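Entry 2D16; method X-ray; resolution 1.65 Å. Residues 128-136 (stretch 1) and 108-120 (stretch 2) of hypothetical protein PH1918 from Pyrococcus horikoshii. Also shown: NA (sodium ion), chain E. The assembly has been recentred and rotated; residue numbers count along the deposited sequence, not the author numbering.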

ATOM      1  N   ALA A 128     -21.744  25.865 -54.570  1.00 20.53           N
ATOM      2  CA  ALA A 128     -20.420  25.709 -53.987  1.00 19.55           C
ATOM      3  C   ALA A 128     -20.190  26.717 -52.871  1.00 19.28           C
ATOM      4  O   ALA A 128     -20.573  27.877 -52.984  1.00 20.67           O
ATOM      5  CB  ALA A 128     -19.364  25.898 -55.067  1.00 20.92           C
ATOM      6  N   VAL A 129     -19.574  26.267 -51.783  1.00 19.23           N
ATOM      7  CA  VAL A 129     -19.267  27.169 -50.681  1.00 18.98           C
ATOM      8  C   VAL A 129     -17.952  27.836 -51.067  1.00 19.26           C
ATOM      9  O   VAL A 129     -16.938  27.155 -51.222  1.00 21.73           O
ATOM     10  CB  VAL A 129     -19.065  26.398 -49.358  1.00 19.48           C
ATOM     11  CG1 VAL A 129     -18.508  27.331 -48.288  1.00 20.57           C
ATOM     12  CG2 VAL A 129     -20.386  25.784 -48.898  1.00 19.60           C
ATOM     13  N   ILE A 130     -17.961  29.154 -51.238  1.00 18.55           N
ATOM     14  CA  ILE A 130     -16.725  29.840 -51.612  1.00 18.88           C
ATOM     15  C   ILE A 130     -16.067  30.536 -50.433  1.00 17.59           C
ATOM     16  O   ILE A 130     -14.987  31.105 -50.559  1.00 18.97           O
ATOM     17  CB  ILE A 130     -16.949  30.849 -52.774  1.00 19.24           C
ATOM     18  CG1 ILE A 130     -17.896  31.975 -52.349  1.00 19.68           C
ATOM     19  CG2 ILE A 130     -17.498  30.108 -53.988  1.00 19.30           C
ATOM     20  CD1 ILE A 130     -18.041  33.072 -53.398  1.00 20.56           C
ATOM     21  N   GLY A 131     -16.708  30.488 -49.272  1.00 18.37           N
ATOM     22  CA  GLY A 131     -16.101  31.116 -48.112  1.00 18.79           C
ATOM     23  C   GLY A 131     -17.051  31.248 -46.948  1.00 18.38           C
ATOM     24  O   GLY A 131     -18.253  31.023 -47.091  1.00 19.72           O
ATOM     25  N   VAL A 132     -16.509  31.605 -45.790  1.00 18.79           N
ATOM     26  CA  VAL A 132     -17.331  31.786 -44.607  1.00 18.57           C
ATOM     27  C   VAL A 132     -16.967  33.079 -43.900  1.00 20.38           C
ATOM     28  O   VAL A 132     -15.797  33.455 -43.836  1.00 19.71           O
ATOM     29  CB  VAL A 132     -17.172  30.609 -43.613  1.00 20.28           C
ATOM     30  CG1 VAL A 132     -17.664  29.316 -44.260  1.00 20.43           C
ATOM     31  CG2 VAL A 132     -15.714  30.470 -43.174  1.00 21.33           C
ATOM     32  N   VAL A 133     -17.978  33.785 -43.407  1.00 20.11           N
ATOM     33  CA  VAL A 133     -17.736  35.016 -42.667  1.00 20.70           C
ATOM     34  C   VAL A 133     -17.890  34.599 -41.216  1.00 20.76           C
ATOM     35  O   VAL A 133     -18.998  34.353 -40.742  1.00 20.38           O
ATOM     36  CB  VAL A 133     -18.771  36.120 -42.995  1.00 21.17           C
ATOM     37  CG1 VAL A 133     -18.480  37.363 -42.152  1.00 19.71           C
ATOM     38  CG2 VAL A 133     -18.710  36.472 -44.475  1.00 21.51           C
ATOM     39  N   ASP A 134     -16.766  34.492 -40.518  1.00 22.53           N
ATOM     40  CA  ASP A 134     -16.782  34.074 -39.125  1.00 22.81           C
ATOM     41  C   ASP A 134     -16.763  35.301 -38.220  1.00 23.81           C
ATOM     42  O   ASP A 134     -15.700  35.750 -37.789  1.00 22.61           O
ATOM     43  CB  ASP A 134     -15.567  33.185 -38.839  1.00 23.59           C
ATOM     44  CG  ASP A 134     -15.691  32.427 -37.532  1.00 24.40           C
ATOM     45  OD1 ASP A 134     -16.406  32.912 -36.627  1.00 22.87           O
ATOM     46  OD2 ASP A 134     -15.061  31.352 -37.407  1.00 23.20           O
ATOM     47  N   GLY A 135     -17.949  35.838 -37.943  1.00 23.49           N
ATOM     48  CA  GLY A 135     -18.063  37.016 -37.099  1.00 23.95           C
ATOM     49  C   GLY A 135     -17.632  38.290 -37.805  1.00 24.72           C
ATOM     50  O   GLY A 135     -17.330  38.278 -39.001  1.00 22.76           O
ATOM     51  N   LYS A 136     -17.614  39.400 -37.074  1.00 24.03           N
ATOM     52  CA  LYS A 136     -17.201  40.671 -37.656  1.00 25.66           C
ATOM     53  C   LYS A 136     -15.700  40.653 -37.929  1.00 24.50           C
ATOM     54  O   LYS A 136     -14.968  39.836 -37.371  1.00 24.77           O
ATOM     55  CB  LYS A 136     -17.552  41.832 -36.722  1.00 27.44           C
ATOM     56  CG  LYS A 136     -19.049  42.023 -36.525  1.00 30.64           C
ATOM     57  CD  LYS A 136     -19.366  43.366 -35.877  1.00 33.75           C
ATOM     58  CE  LYS A 136     -20.871  43.581 -35.778  1.00 36.11           C
ATOM     59  NZ  LYS A 136     -21.221  44.949 -35.292  1.00 35.84           N
TER
HETATM   60 NA    NA E1001     -13.187  29.686 -51.356  0.50 22.13          NA
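Stretch 2 108-120: IYGASENPFQVIV

Antiparallel pairing shows how one set of backbone hydrogen bonds can fix the register of two strands while their side chains build separate packing on the two faces of the sheet. In PH1918, strand 116-120 lies beside strand 128-134 with its direction reversed, at 164° and with an axial approach of 4.6 Å. The earlier strand 108-112 runs nearly parallel to 128-134, at 16°, but its axis comes no closer than 7.0 Å, and it meets stretch 1 through side chains and water.

Val133 and Gln117 exchange a pair of hydrogen bonds, Val133 N to Gln117 O at 2.9 Å and Gln117 N to Val133 O at 3.0 Å. Further along, Ile119 N donates to Gly131 O at 2.8 Å, but the return bond to Ile119 O comes from Ile130 N, also at 2.8 Å. This displacement marks a beta bulge: the register shifts by one residue between Gly131–Ile119 and Val129–Val120. Ile130 has phi/psi of -102/-3, away from extended values, and Gly131 adopts 168/169, where a CB would be jammed against the preceding carbonyl. Beyond the strand, Gly135 N makes a weak hydrogen bond to Pro115 O at 2.9 Å. Residues of the non-hydrogen-bonded pairs add CA-H...O contacts to neighbouring carbonyls, such as Val132 CA to Gln117 O at 3.3 Å.

Apolar packing divides between the two faces, with the bulge placing Val129 and Val132 on the same one. On the face carrying Val129, Val132 and Val118, Val129 CG1 lies over the ring face of Tyr109, 3.7 Å from its centroid in a CH-pi contact, and reaches Val118 CG1 at 3.8 Å. Val132 CB approaches Phe116 CZ at 3.7 Å, while Val132 CG1 is 3.8 Å from Tyr109 CB. On the face bearing Val133 and Ile119, Val133 CG2 lies 4.0 Å from Ile119 CD1. At the bulge, Ile130 CG1 meets Ile119 CG2 at 3.5 Å.

Polar side chains secure the turn. Asp134 OD1 accepts from Ser112 OG at 2.6 Å and from Asn114 ND2 at 2.9 Å, tying the end of strand 128-134 to the end of strand 108-112 and to the loop after it; Asn114 N in turn donates to Ser112 OG at 3.1 Å.

Water extends the pattern to the more distant strand. One molecule donates to Val129 O at 2.7 Å and Tyr109 OH at 3.0 Å; another accepts from Ala111 N at 2.8 Å and donates to Asp134 OD2 at 2.7 Å. At the bulge, Ile130 O binds the sodium ion NA at 2.4 Å.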

ATOM      1  N   ILE A 108     -12.329  21.497 -43.605  1.00 17.73           N
ATOM      2  CA  ILE A 108     -13.259  22.197 -42.728  1.00 17.91           C
ATOM      3  C   ILE A 108     -13.161  23.685 -43.068  1.00 18.22           C
ATOM      4  O   ILE A 108     -12.081  24.275 -42.996  1.00 18.69           O
ATOM      5  CB  ILE A 108     -12.895  21.993 -41.242  1.00 17.08           C
ATOM      6  CG1 ILE A 108     -12.895  20.497 -40.897  1.00 18.66           C
ATOM      7  CG2 ILE A 108     -13.898  22.744 -40.357  1.00 17.45           C
ATOM      8  CD1 ILE A 108     -12.510  20.192 -39.461  1.00 17.03           C
ATOM      9  N   TYR A 109     -14.289  24.280 -43.449  1.00 17.98           N
ATOM     10  CA  TYR A 109     -14.355  25.695 -43.817  1.00 17.33           C
ATOM     11  C   TYR A 109     -14.124  26.635 -42.631  1.00 18.05           C
ATOM     12  O   TYR A 109     -13.428  27.648 -42.748  1.00 18.36           O
ATOM     13  CB  TYR A 109     -15.719  26.000 -44.455  1.00 17.20           C
ATOM     14  CG  TYR A 109     -15.924  25.356 -45.812  1.00 16.30           C
ATOM     15  CD1 TYR A 109     -15.276  25.852 -46.944  1.00 18.06           C
ATOM     16  CD2 TYR A 109     -16.757  24.248 -45.961  1.00 18.11           C
ATOM     17  CE1 TYR A 109     -15.451  25.258 -48.200  1.00 19.11           C
ATOM     18  CE2 TYR A 109     -16.939  23.644 -47.212  1.00 19.08           C
ATOM     19  CZ  TYR A 109     -16.286  24.155 -48.322  1.00 18.75           C
ATOM     20  OH  TYR A 109     -16.464  23.562 -49.554  1.00 19.65           O
ATOM     21  N   GLY A 110     -14.709  26.300 -41.488  1.00 17.28           N
ATOM     22  CA  GLY A 110     -14.551  27.137 -40.313  1.00 18.32           C
ATOM     23  C   GLY A 110     -15.365  26.611 -39.151  1.00 19.54           C
ATOM     24  O   GLY A 110     -16.153  25.684 -39.317  1.00 18.85           O
ATOM     25  N   ALA A 111     -15.176  27.198 -37.974  1.00 18.32           N
ATOM     26  CA  ALA A 111     -15.901  26.761 -36.785  1.00 19.74           C
ATOM     27  C   ALA A 111     -15.861  27.817 -35.689  1.00 20.76           C
ATOM     28  O   ALA A 111     -14.810  28.392 -35.416  1.00 19.02           O
ATOM     29  CB  ALA A 111     -15.300  25.464 -36.259  1.00 21.38           C
ATOM     30  N   SER A 112     -17.007  28.063 -35.059  1.00 21.58           N
ATOM     31  CA  SER A 112     -17.075  29.031 -33.967  1.00 22.74           C
ATOM     32  C   SER A 112     -18.505  29.224 -33.497  1.00 22.96           C
ATOM     33  O   SER A 112     -19.419  28.531 -33.948  1.00 21.00           O
ATOM     34  CB  SER A 112     -16.504  30.390 -34.394  1.00 25.13           C
ATOM     35  OG  SER A 112     -17.480  31.188 -35.038  1.00 25.48           O
ATOM     36  N   GLU A 113     -18.683  30.168 -32.578  1.00 23.77           N
ATOM     37  CA  GLU A 113     -20.000  30.489 -32.047  1.00 26.68           C
ATOM     38  C   GLU A 113     -20.370  31.936 -32.389  1.00 25.19           C
ATOM     39  O   GLU A 113     -21.382  32.447 -31.917  1.00 25.30           O
ATOM     40  CB  GLU A 113     -20.039  30.293 -30.525  1.00 28.73           C
ATOM     41  CG  GLU A 113     -19.201  31.290 -29.741  1.00 35.32           C
ATOM     42  CD  GLU A 113     -19.520  31.279 -28.255  1.00 40.05           C
ATOM     43  OE1 GLU A 113     -20.713  31.423 -27.903  1.00 42.56           O
ATOM     44  OE2 GLU A 113     -18.582  31.136 -27.440  1.00 41.50           O
ATOM     45  N   ASN A 114     -19.542  32.595 -33.199  1.00 23.85           N
ATOM     46  CA  ASN A 114     -19.817  33.978 -33.608  1.00 24.27           C
ATOM     47  C   ASN A 114     -20.973  33.990 -34.603  1.00 23.88           C
ATOM     48  O   ASN A 114     -21.420  32.939 -35.065  1.00 22.48           O
ATOM     49  CB  ASN A 114     -18.632  34.602 -34.367  1.00 25.92           C
ATOM     50  CG  ASN A 114     -17.374  34.715 -33.544  1.00 27.67           C
ATOM     51  OD1 ASN A 114     -17.400  35.143 -32.394  1.00 29.97           O
ATOM     52  ND2 ASN A 114     -16.245  34.357 -34.152  1.00 28.86           N
ATOM     53  N   PRO A 115     -21.494  35.187 -34.921  1.00 24.51           N
ATOM     54  CA  PRO A 115     -22.581  35.251 -35.902  1.00 24.45           C
ATOM     55  C   PRO A 115     -21.825  34.695 -37.115  1.00 23.23           C
ATOM     56  O   PRO A 115     -20.696  35.114 -37.382  1.00 22.37           O
ATOM     57  CB  PRO A 115     -22.853  36.745 -36.002  1.00 25.99           C
ATOM     58  CG  PRO A 115     -22.588  37.209 -34.590  1.00 25.83           C
ATOM     59  CD  PRO A 115     -21.303  36.489 -34.255  1.00 25.46           C
ATOM     60  N   PHE A 116     -22.429  33.761 -37.836  1.00 21.85           N
ATOM     61  CA  PHE A 116     -21.728  33.080 -38.925  1.00 21.34           C
ATOM     62  C   PHE A 116     -22.478  33.081 -40.251  1.00 20.62           C
ATOM     63  O   PHE A 116     -23.696  32.906 -40.277  1.00 21.59           O
ATOM     64  CB  PHE A 116     -21.501  31.635 -38.468  1.00 20.86           C
ATOM     65  CG  PHE A 116     -20.335  30.939 -39.116  1.00 21.02           C
ATOM     66  CD1 PHE A 116     -19.080  30.960 -38.516  1.00 21.53           C
ATOM     67  CD2 PHE A 116     -20.508  30.205 -40.282  1.00 21.08           C
ATOM     68  CE1 PHE A 116     -18.011  30.253 -39.063  1.00 22.39           C
ATOM     69  CE2 PHE A 116     -19.445  29.491 -40.845  1.00 21.12           C
ATOM     70  CZ  PHE A 116     -18.195  29.515 -40.231  1.00 21.79           C
ATOM     71  N   GLN A 117     -21.746  33.263 -41.351  1.00 19.82           N
ATOM     72  CA  GLN A 117     -22.354  33.250 -42.680  1.00 19.18           C
ATOM     73  C   GLN A 117     -21.579  32.339 -43.622  1.00 19.68           C
ATOM     74  O   GLN A 117     -20.365  32.187 -43.498  1.00 19.43           O
ATOM     75  CB  GLN A 117     -22.373  34.645 -43.307  1.00 21.30           C
ATOM     76  CG  GLN A 117     -23.083  35.712 -42.509  1.00 20.56           C
ATOM     77  CD  GLN A 117     -23.047  37.050 -43.221  1.00 23.53           C
ATOM     78  OE1 GLN A 117     -22.013  37.441 -43.765  1.00 22.81           O
ATOM     79  NE2 GLN A 117     -24.172  37.760 -43.220  1.00 22.35           N
ATOM     80  N   VAL A 118     -22.293  31.737 -44.563  1.00 19.02           N
ATOM     81  CA  VAL A 118     -21.674  30.874 -45.562  1.00 19.57           C
ATOM     82  C   VAL A 118     -21.934  31.547 -46.906  1.00 19.38           C
ATOM     83  O   VAL A 118     -23.085  31.831 -47.255  1.00 21.45           O
ATOM     84  CB  VAL A 118     -22.294  29.439 -45.549  1.00 17.34           C
ATOM     85  CG1 VAL A 118     -21.703  28.594 -46.690  1.00 17.99           C
ATOM     86  CG2 VAL A 118     -22.006  28.761 -44.208  1.00 20.09           C
ATOM     87  N   ILE A 119     -20.870  31.837 -47.649  1.00 19.61           N
ATOM     88  CA  ILE A 119     -21.022  32.470 -48.950  1.00 19.73           C
ATOM     89  C   ILE A 119     -21.079  31.357 -49.986  1.00 20.85           C
ATOM     90  O   ILE A 119     -20.160  30.546 -50.095  1.00 20.82           O
ATOM     91  CB  ILE A 119     -19.848  33.418 -49.261  1.00 21.05           C
ATOM     92  CG1 ILE A 119     -19.720  34.459 -48.143  1.00 21.47           C
ATOM     93  CG2 ILE A 119     -20.084  34.110 -50.603  1.00 20.58           C
ATOM     94  CD1 ILE A 119     -18.618  35.479 -48.366  1.00 23.57           C
ATOM     95  N   VAL A 120     -22.173  31.327 -50.738  1.00 20.30           N
ATOM     96  CA  VAL A 120     -22.394  30.293 -51.735  1.00 20.89           C
ATOM     97  C   VAL A 120     -22.511  30.827 -53.154  1.00 21.71           C
ATOM     98  O   VAL A 120     -23.152  31.849 -53.395  1.00 21.94           O
ATOM     99  CB  VAL A 120     -23.681  29.499 -51.398  1.00 22.29           C
ATOM    100  CG1 VAL A 120     -23.973  28.469 -52.488  1.00 21.14           C
ATOM    101  CG2 VAL A 120     -23.532  28.821 -50.042  1.00 22.86           C
TER
HETATM  102  O   HOH W   1     -16.249  24.739 -52.335  1.00 20.18           O
HETATM  103  O   HOH W   2     -13.448  29.411 -38.364  1.00 19.59           O
HETATM  104  O   HOH W   3     -14.363  27.937 -50.184  1.00 18.04           O